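Local atomic coordinates of chaperone SycD (Chlamydia pneumoniae, PDB entry 4NRH), a protein that probably acts as a type III secretion chaperone of the LcrH/SycD family, binding the secretion protein CopN in a complex that directs translocator secretion. Residues S33-Y38 / W85-N90; K78-F83 / H105-Y110. All coordinates share one frame; numbering follows the deposited sequence.

Contact 1 (S33-Y38 / W85-N90); sequences SYLEGY and WLVFFN
Tyr34 and Phe88, with Leu35 and Val87 beside them, form a small apolar seam where the short helix 31-35 meets the C-terminal end of helix 76-89 in this all-helical chaperone, whose family is built on tetratricopeptide repeats. It illustrates how two helix ends can be joined by side chains alone, for no hydrogen bond passes between the segments. Tyr34 comes first along the chain. Its CG stands anti to the backbone N, and this torsion (chi1 177°) lets CE2, on one side of the phenol, lie against Phe88. There CE2 meets the rim of the Phe88 ring close to that ring's plane, 3.6 Å from Phe88 CD1. The two ring planes are inclined by 59° and the centroids lie 5.7 Å apart, an oblique aromatic pair. The Phe88 ring also stacks on Tyr49, and Pro28 touches both members of the pair. Leu35 follows, and its branched end straddles one methyl of Val87. A type II beta turn from Leu35 to Tyr38 then reverses the chain, closed by Tyr38 N donating to Leu35 O over 3.2 Å. Tyr38, at the end of the turn, packs on Trp97 and Pro91. CopN borders this buried patch: its Ala284 packs on Tyr34 and Tyr38, its Ser278 on Phe88, and its backbone is hydrogen-bonded to that of Tyr34. In the aliphatic half, Val87 CG1 sits 3.7 Å from Leu35 CD2 and 3.8 Å from Leu35 CD1.

Contact 2 (K78-F83 / H105-Y110); sequences KSITVF and HMSEQY
Ile80 meets the turn after helix 94-106 through one methyl, CD1, an example of a helix-to-turn contact resting on a single atom. The tighter part lies at Ser107, where Ile80 CD1 comes within 3.5 Å of OG and 4.1 Å of CB. The isoleucine reaches this far because CG1 is anti to the carbonyl carbon (chi1 -71°) and CD1 continues the chain outward in an extended form (chi2 169°). Ser107 OG gains no polar partner from the methyl; its hydrogen bond is to the backbone O of Ser103, in the last turn of helix 94-106. Helices 76-89 and 94-106 follow one another in the chain, and helix 94-106 falls within a stretch recognised as a tetratricopeptide repeat. It ends in a Schellman motif, with Glu108 at positive phi (62°), and the following Gln109 is the N-cap residue of helix 110-123. The looser side belongs to Gln109. Its side chain, extended beyond CG, meets that of Ile80 obliquely, and the amide nitrogen NE2 comes 4.0 Å from Ile80 CD1, a van der Waals contact and not a hydrogen bond. Gln109 is partly exposed, whereas Ile80 is buried, packing also on Ser103 and Leu104. Within the turn, Glu108 is exposed to solvent.

In the fold
Both contacts draw on helix 76-89, whose segments 78-83 and 85-90 are separated by a single residue, yet their centres lie about 13 Å apart. Contact 1 is the more deeply buried: all four touching residues are buried, and it ties the helix's C-terminal end to helix 31-35 with aromatic and aliphatic carbon. CopN reaches that side, so the seam adjoins the partner interface. Contact 2, earlier on the same helix, is smaller, 79 against 190 Å², and partly buried; there an aliphatic methyl meets polar side chains of the turn between helices 94-106 and 110-123, away from the other protein chain. Neither contact has a hydrogen bond across it.

Contact 1 (S33-Y38 / W85-N90)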
ATOM      1  N   SER D  33      -1.133  -7.949 -12.359  1.00 40.80           N
ATOM      2  CA  SER D  33      -0.477  -6.926 -13.163  1.00 40.47           C
ATOM      3  C   SER D  33       0.999  -6.826 -12.792  1.00 41.90           C
ATOM      4  O   SER D  33       1.853  -6.575 -13.641  1.00 37.35           O
ATOM      5  CB  SER D  33      -1.166  -5.573 -12.977  1.00 45.94           C
ATOM      6  OG  SER D  33      -0.470  -4.548 -13.661  1.00 57.13           O
ATOM      7  N   TYR D  34       1.281  -7.013 -11.507  1.00 34.60           N
ATOM      8  CA  TYR D  34       2.633  -6.919 -10.971  1.00 42.18           C
ATOM      9  C   TYR D  34       3.545  -8.021 -11.513  1.00 41.65           C
ATOM     10  O   TYR D  34       4.749  -7.819 -11.674  1.00 37.69           O
ATOM     11  CB  TYR D  34       2.581  -6.963  -9.439  1.00 37.46           C
ATOM     12  CG  TYR D  34       3.926  -6.956  -8.746  1.00 40.06           C
ATOM     13  CD1 TYR D  34       4.570  -5.761  -8.451  1.00 41.67           C
ATOM     14  CD2 TYR D  34       4.533  -8.141  -8.350  1.00 41.47           C
ATOM     15  CE1 TYR D  34       5.792  -5.746  -7.808  1.00 37.71           C
ATOM     16  CE2 TYR D  34       5.754  -8.137  -7.703  1.00 40.52           C
ATOM     17  CZ  TYR D  34       6.380  -6.936  -7.435  1.00 40.87           C
ATOM     18  OH  TYR D  34       7.597  -6.924  -6.792  1.00 44.00           O
ATOM     19  N   LEU D  35       2.966  -9.184 -11.795  1.00 36.25           N
ATOM     20  CA  LEU D  35       3.738 -10.350 -12.218  1.00 33.98           C
ATOM     21  C   LEU D  35       3.772 -10.537 -13.736  1.00 42.55           C
ATOM     22  O   LEU D  35       4.452 -11.434 -14.236  1.00 45.45           O
ATOM     23  CB  LEU D  35       3.189 -11.617 -11.558  1.00 36.23           C
ATOM     24  CG  LEU D  35       3.379 -11.729 -10.044  1.00 38.52           C
ATOM     25  CD1 LEU D  35       2.625 -12.928  -9.493  1.00 36.15           C
ATOM     26  CD2 LEU D  35       4.857 -11.807  -9.692  1.00 36.23           C
ATOM     27  N   GLU D  36       3.024  -9.712 -14.462  1.00 43.94           N
ATOM     28  CA  GLU D  36       2.943  -9.831 -15.918  1.00 48.52           C
ATOM     29  C   GLU D  36       4.299  -9.628 -16.595  1.00 49.44           C
ATOM     30  O   GLU D  36       4.983  -8.634 -16.353  1.00 42.84           O
ATOM     31  CB  GLU D  36       1.924  -8.831 -16.475  1.00 48.44           C
ATOM     32  CG  GLU D  36       1.313  -9.228 -17.816  1.00 58.92           C
ATOM     33  CD  GLU D  36       2.265  -9.055 -18.986  1.00 71.98           C
ATOM     34  OE1 GLU D  36       3.114  -8.139 -18.937  1.00 76.17           O
ATOM     35  OE2 GLU D  36       2.162  -9.834 -19.957  1.00 75.89           O
ATOM     36  N   GLY D  37       4.674 -10.580 -17.447  1.00 53.85           N
ATOM     37  CA  GLY D  37       5.908 -10.492 -18.206  1.00 48.19           C
ATOM     38  C   GLY D  37       7.155 -10.680 -17.362  1.00 49.18           C
ATOM     39  O   GLY D  37       8.270 -10.440 -17.825  1.00 53.93           O
ATOM     40  N   TYR D  38       6.963 -11.114 -16.122  1.00 47.70           N
ATOM     41  CA  TYR D  38       8.069 -11.278 -15.187  1.00 41.50           C
ATOM     42  C   TYR D  38       8.786 -12.610 -15.371  1.00 41.52           C
ATOM     43  O   TYR D  38       8.180 -13.675 -15.257  1.00 43.65           O
ATOM     44  CB  TYR D  38       7.559 -11.155 -13.750  1.00 36.39           C
ATOM     45  CG  TYR D  38       8.620 -11.317 -12.685  1.00 37.49           C
ATOM     46  CD1 TYR D  38       9.839 -10.656 -12.779  1.00 32.98           C
ATOM     47  CD2 TYR D  38       8.394 -12.119 -11.575  1.00 38.98           C
ATOM     48  CE1 TYR D  38      10.806 -10.800 -11.800  1.00 39.66           C
ATOM     49  CE2 TYR D  38       9.351 -12.267 -10.592  1.00 35.90           C
ATOM     50  CZ  TYR D  38      10.555 -11.608 -10.708  1.00 44.78           C
ATOM     51  OH  TYR D  38      11.507 -11.758  -9.727  1.00 48.95           O
ATOM     52  N   TRP D  85       0.772 -14.903  -4.512  1.00 35.24           N
ATOM     53  CA  TRP D  85       1.418 -14.416  -3.296  1.00 32.24           C
ATOM     54  C   TRP D  85       2.732 -15.148  -3.040  1.00 28.53           C
ATOM     55  O   TRP D  85       3.736 -14.536  -2.676  1.00 43.90           O
ATOM     56  CB  TRP D  85       0.490 -14.569  -2.088  1.00 32.74           C
ATOM     57  CG  TRP D  85      -0.462 -13.423  -1.907  1.00 35.07           C
ATOM     58  CD1 TRP D  85      -1.816 -13.448  -2.071  1.00 34.48           C
ATOM     59  CD2 TRP D  85      -0.128 -12.083  -1.524  1.00 36.16           C
ATOM     60  NE1 TRP D  85      -2.347 -12.206  -1.814  1.00 43.45           N
ATOM     61  CE2 TRP D  85      -1.330 -11.350  -1.477  1.00 37.40           C
ATOM     62  CE3 TRP D  85       1.072 -11.432  -1.218  1.00 36.61           C
ATOM     63  CZ2 TRP D  85      -1.369 -10.001  -1.137  1.00 35.53           C
ATOM     64  CZ3 TRP D  85       1.031 -10.091  -0.880  1.00 35.44           C
ATOM     65  CH2 TRP D  85      -0.181  -9.391  -0.842  1.00 41.73           C
ATOM     66  N   LEU D  86       2.712 -16.465  -3.223  1.00 29.26           N
ATOM     67  CA  LEU D  86       3.902 -17.290  -3.045  1.00 34.35           C
ATOM     68  C   LEU D  86       4.997 -16.886  -4.024  1.00 33.22           C
ATOM     69  O   LEU D  86       6.170 -16.794  -3.660  1.00 34.81           O
ATOM     70  CB  LEU D  86       3.559 -18.768  -3.225  1.00 35.62           C
ATOM     71  CG  LEU D  86       2.842 -19.438  -2.055  1.00 44.46           C
ATOM     72  CD1 LEU D  86       2.408 -20.836  -2.445  1.00 33.04           C
ATOM     73  CD2 LEU D  86       3.742 -19.472  -0.830  1.00 52.00           C
ATOM     74  N   VAL D  87       4.599 -16.651  -5.269  1.00 27.74           N
ATOM     75  CA  VAL D  87       5.525 -16.225  -6.307  1.00 39.74           C
ATOM     76  C   VAL D  87       6.065 -14.831  -5.994  1.00 33.12           C
ATOM     77  O   VAL D  87       7.231 -14.529  -6.250  1.00 33.91           O
ATOM     78  CB  VAL D  87       4.838 -16.242  -7.696  1.00 41.38           C
ATOM     79  CG1 VAL D  87       5.499 -15.267  -8.650  1.00 47.55           C
ATOM     80  CG2 VAL D  87       4.836 -17.653  -8.270  1.00 39.76           C
ATOM     81  N   PHE D  88       5.216 -13.997  -5.400  1.00 33.06           N
ATOM     82  CA  PHE D  88       5.621 -12.664  -4.965  1.00 30.41           C
ATOM     83  C   PHE D  88       6.708 -12.737  -3.897  1.00 31.58           C
ATOM     84  O   PHE D  88       7.665 -11.964  -3.917  1.00 35.42           O
ATOM     85  CB  PHE D  88       4.408 -11.884  -4.441  1.00 31.26           C
ATOM     86  CG  PHE D  88       4.765 -10.626  -3.697  1.00 35.78           C
ATOM     87  CD1 PHE D  88       4.996  -9.444  -4.382  1.00 34.52           C
ATOM     88  CD2 PHE D  88       4.845 -10.618  -2.313  1.00 34.90           C
ATOM     89  CE1 PHE D  88       5.320  -8.284  -3.702  1.00 41.36           C
ATOM     90  CE2 PHE D  88       5.168  -9.462  -1.628  1.00 42.08           C
ATOM     91  CZ  PHE D  88       5.404  -8.293  -2.323  1.00 41.58           C
ATOM     92  N   PHE D  89       6.551 -13.671  -2.964  1.00 33.96           N
ATOM     93  CA  PHE D  89       7.502 -13.833  -1.869  1.00 38.74           C
ATOM     94  C   PHE D  89       8.799 -14.503  -2.318  1.00 37.30           C
ATOM     95  O   PHE D  89       9.888 -14.082  -1.929  1.00 34.81           O
ATOM     96  CB  PHE D  89       6.862 -14.631  -0.732  1.00 38.56           C
ATOM     97  CG  PHE D  89       5.867 -13.842   0.069  1.00 44.20           C
ATOM     98  CD1 PHE D  89       6.173 -12.565   0.510  1.00 44.61           C
ATOM     99  CD2 PHE D  89       4.624 -14.371   0.374  1.00 44.58           C
ATOM    100  CE1 PHE D  89       5.261 -11.832   1.244  1.00 48.19           C
ATOM    101  CE2 PHE D  89       3.706 -13.642   1.107  1.00 43.24           C
ATOM    102  CZ  PHE D  89       4.026 -12.371   1.542  1.00 45.77           C
ATOM    103  N   ASN D  90       8.681 -15.547  -3.133  1.00 32.91           N
ATOM    104  CA  ASN D  90       9.854 -16.243  -3.647  1.00 37.34           C
ATOM    105  C   ASN D  90       9.588 -16.787  -5.047  1.00 36.53           C
ATOM    106  O   ASN D  90       9.087 -17.902  -5.199  1.00 33.41           O
ATOM    107  CB  ASN D  90      10.263 -17.379  -2.702  1.00 34.96           C
ATOM    108  CG  ASN D  90      11.639 -17.948  -3.019  1.00 40.84           C
ATOM    109  OD1 ASN D  90      12.152 -17.800  -4.129  1.00 39.22           O
ATOM    110  ND2 ASN D  90      12.240 -18.613  -2.037  1.00 33.36           N
TER

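Contact 2 (K78-F83 / H105-Y110)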
ATOM      1  N   LYS D  78      -9.302 -19.344  -5.910  1.00 51.40           N
ATOM      2  CA  LYS D  78      -8.631 -19.229  -4.620  1.00 50.81           C
ATOM      3  C   LYS D  78      -7.175 -19.674  -4.710  1.00 52.01           C
ATOM      4  O   LYS D  78      -6.293 -19.072  -4.094  1.00 45.38           O
ATOM      5  CB  LYS D  78      -9.367 -20.051  -3.559  1.00 49.59           C
ATOM      6  CG  LYS D  78      -8.713 -20.024  -2.187  1.00 58.51           C
ATOM      7  CD  LYS D  78      -9.520 -20.819  -1.173  1.00 73.39           C
ATOM      8  CE  LYS D  78      -8.919 -20.705   0.219  1.00 81.58           C
ATOM      9  NZ  LYS D  78      -9.682 -21.499   1.222  1.00 86.71           N
ATOM     10  N   SER D  79      -6.926 -20.731  -5.477  1.00 47.58           N
ATOM     11  CA  SER D  79      -5.572 -21.247  -5.644  1.00 47.27           C
ATOM     12  C   SER D  79      -4.688 -20.238  -6.370  1.00 43.88           C
ATOM     13  O   SER D  79      -3.530 -20.044  -6.005  1.00 41.01           O
ATOM     14  CB  SER D  79      -5.593 -22.577  -6.401  1.00 49.73           C
ATOM     15  OG  SER D  79      -5.908 -22.384  -7.769  1.00 55.44           O
ATOM     16  N   ILE D  80      -5.246 -19.591  -7.390  1.00 42.96           N
ATOM     17  CA  ILE D  80      -4.521 -18.585  -8.158  1.00 44.02           C
ATOM     18  C   ILE D  80      -4.090 -17.422  -7.267  1.00 50.25           C
ATOM     19  O   ILE D  80      -2.951 -16.958  -7.347  1.00 47.21           O
ATOM     20  CB  ILE D  80      -5.374 -18.054  -9.330  1.00 40.83           C
ATOM     21  CG1 ILE D  80      -5.524 -19.133 -10.405  1.00 42.93           C
ATOM     22  CG2 ILE D  80      -4.739 -16.819  -9.940  1.00 44.98           C
ATOM     23  CD1 ILE D  80      -6.559 -18.808 -11.463  1.00 41.82           C
ATOM     24  N   THR D  81      -5.004 -16.963  -6.418  1.00 48.60           N
ATOM     25  CA  THR D  81      -4.705 -15.920  -5.443  1.00 40.59           C
ATOM     26  C   THR D  81      -3.505 -16.291  -4.571  1.00 42.11           C
ATOM     27  O   THR D  81      -2.587 -15.493  -4.383  1.00 41.54           O
ATOM     28  CB  THR D  81      -5.917 -15.637  -4.532  1.00 45.33           C
ATOM     29  OG1 THR D  81      -6.995 -15.105  -5.313  1.00 54.13           O
ATOM     30  CG2 THR D  81      -5.546 -14.644  -3.441  1.00 38.76           C
ATOM     31  N   VAL D  82      -3.523 -17.513  -4.050  1.00 38.52           N
ATOM     32  CA  VAL D  82      -2.482 -17.990  -3.145  1.00 42.23           C
ATOM     33  C   VAL D  82      -1.118 -18.126  -3.821  1.00 42.95           C
ATOM     34  O   VAL D  82      -0.107 -17.662  -3.291  1.00 39.79           O
ATOM     35  CB  VAL D  82      -2.869 -19.353  -2.533  1.00 48.31           C
ATOM     36  CG1 VAL D  82      -1.706 -19.940  -1.747  1.00 38.72           C
ATOM     37  CG2 VAL D  82      -4.100 -19.206  -1.649  1.00 48.62           C
ATOM     38  N   PHE D  83      -1.094 -18.755  -4.993  1.00 39.58           N
ATOM     39  CA  PHE D  83       0.162 -19.006  -5.695  1.00 40.11           C
ATOM     40  C   PHE D  83       0.847 -17.719  -6.155  1.00 36.56           C
ATOM     41  O   PHE D  83       2.073 -17.644  -6.174  1.00 41.18           O
ATOM     42  CB  PHE D  83      -0.065 -19.942  -6.886  1.00 39.67           C
ATOM     43  CG  PHE D  83      -0.484 -21.330  -6.490  1.00 40.99           C
ATOM     44  CD1 PHE D  83       0.156 -21.985  -5.450  1.00 41.19           C
ATOM     45  CD2 PHE D  83      -1.505 -21.983  -7.160  1.00 42.05           C
ATOM     46  CE1 PHE D  83      -0.222 -23.261  -5.077  1.00 39.07           C
ATOM     47  CE2 PHE D  83      -1.889 -23.260  -6.791  1.00 41.19           C
ATOM     48  CZ  PHE D  83      -1.247 -23.898  -5.748  1.00 42.97           C
ATOM     49  N   HIS D 105      -4.469 -22.660 -16.110  1.00 49.25           N
ATOM     50  CA  HIS D 105      -4.825 -23.595 -17.173  1.00 48.74           C
ATOM     51  C   HIS D 105      -6.251 -24.107 -16.978  1.00 52.71           C
ATOM     52  O   HIS D 105      -7.065 -24.072 -17.902  1.00 53.62           O
ATOM     53  CB  HIS D 105      -3.828 -24.761 -17.207  1.00 52.66           C
ATOM     54  CG  HIS D 105      -3.992 -25.680 -18.380  1.00 58.47           C
ATOM     55  ND1 HIS D 105      -2.976 -26.501 -18.822  1.00 54.69           N
ATOM     56  CD2 HIS D 105      -5.044 -25.910 -19.202  1.00 60.44           C
ATOM     57  CE1 HIS D 105      -3.395 -27.196 -19.864  1.00 57.56           C
ATOM     58  NE2 HIS D 105      -4.647 -26.857 -20.114  1.00 61.92           N
ATOM     59  N   MET D 106      -6.548 -24.578 -15.771  1.00 55.17           N
ATOM     60  CA  MET D 106      -7.877 -25.084 -15.447  1.00 61.41           C
ATOM     61  C   MET D 106      -8.925 -23.974 -15.490  1.00 59.34           C
ATOM     62  O   MET D 106     -10.112 -24.238 -15.678  1.00 53.94           O
ATOM     63  CB  MET D 106      -7.875 -25.747 -14.067  1.00 61.49           C
ATOM     64  CG  MET D 106      -6.983 -26.975 -13.963  1.00 54.51           C
ATOM     65  SD  MET D 106      -7.420 -28.263 -15.144  1.00 66.40           S
ATOM     66  CE  MET D 106      -9.129 -28.571 -14.704  1.00 54.85           C
ATOM     67  N   SER D 107      -8.478 -22.734 -15.313  1.00 58.87           N
ATOM     68  CA  SER D 107      -9.367 -21.578 -15.357  1.00 60.60           C
ATOM     69  C   SER D 107      -9.521 -21.046 -16.778  1.00 59.69           C
ATOM     70  O   SER D 107     -10.216 -20.056 -17.004  1.00 69.46           O
ATOM     71  CB  SER D 107      -8.848 -20.470 -14.440  1.00 71.52           C
ATOM     72  OG  SER D 107      -8.870 -20.875 -13.083  1.00 77.14           O
ATOM     73  N   GLU D 108      -8.851 -21.707 -17.721  1.00 58.59           N
ATOM     74  CA  GLU D 108      -8.860 -21.325 -19.134  1.00 60.39           C
ATOM     75  C   GLU D 108      -8.275 -19.931 -19.347  1.00 62.57           C
ATOM     76  O   GLU D 108      -8.632 -19.237 -20.297  1.00 64.46           O
ATOM     77  CB  GLU D 108     -10.274 -21.402 -19.722  1.00 65.27           C
ATOM     78  CG  GLU D 108     -10.857 -22.806 -19.756  1.00 68.56           C
ATOM     79  CD  GLU D 108     -12.243 -22.847 -20.367  1.00 82.49           C
ATOM     80  OE1 GLU D 108     -12.575 -21.935 -21.155  1.00 86.01           O
ATOM     81  OE2 GLU D 108     -12.997 -23.797 -20.071  1.00 86.75           O
ATOM     82  N   GLN D 109      -7.376 -19.530 -18.453  1.00 59.53           N
ATOM     83  CA  GLN D 109      -6.611 -18.306 -18.638  1.00 56.90           C
ATOM     84  C   GLN D 109      -5.258 -18.688 -19.223  1.00 54.69           C
ATOM     85  O   GLN D 109      -4.234 -18.653 -18.540  1.00 56.94           O
ATOM     86  CB  GLN D 109      -6.445 -17.551 -17.318  1.00 62.82           C
ATOM     87  CG  GLN D 109      -7.747 -17.329 -16.563  1.00 72.39           C
ATOM     88  CD  GLN D 109      -7.591 -16.377 -15.394  1.00 75.37           C
ATOM     89  OE1 GLN D 109      -6.804 -15.431 -15.450  1.00 81.72           O
ATOM     90  NE2 GLN D 109      -8.341 -16.622 -14.327  1.00 72.00           N
ATOM     91  N   TYR D 110      -5.273 -19.049 -20.502  1.00 58.74           N
ATOM     92  CA  TYR D 110      -4.136 -19.689 -21.154  1.00 59.49           C
ATOM     93  C   TYR D 110      -2.944 -18.757 -21.346  1.00 55.97           C
ATOM     94  O   TYR D 110      -1.799 -19.166 -21.148  1.00 58.26           O
ATOM     95  CB  TYR D 110      -4.576 -20.265 -22.501  1.00 62.72           C
ATOM     96  CG  TYR D 110      -5.677 -21.294 -22.374  1.00 61.77           C
ATOM     97  CD1 TYR D 110      -5.489 -22.451 -21.628  1.00 61.41           C
ATOM     98  CD2 TYR D 110      -6.907 -21.105 -22.992  1.00 66.29           C
ATOM     99  CE1 TYR D 110      -6.494 -23.393 -21.505  1.00 59.28           C
ATOM    100  CE2 TYR D 110      -7.919 -22.043 -22.874  1.00 61.28           C
ATOM    101  CZ  TYR D 110      -7.705 -23.183 -22.130  1.00 61.52           C
ATOM    102  OH  TYR D 110      -8.707 -24.121 -22.010  1.00 66.27           O
TER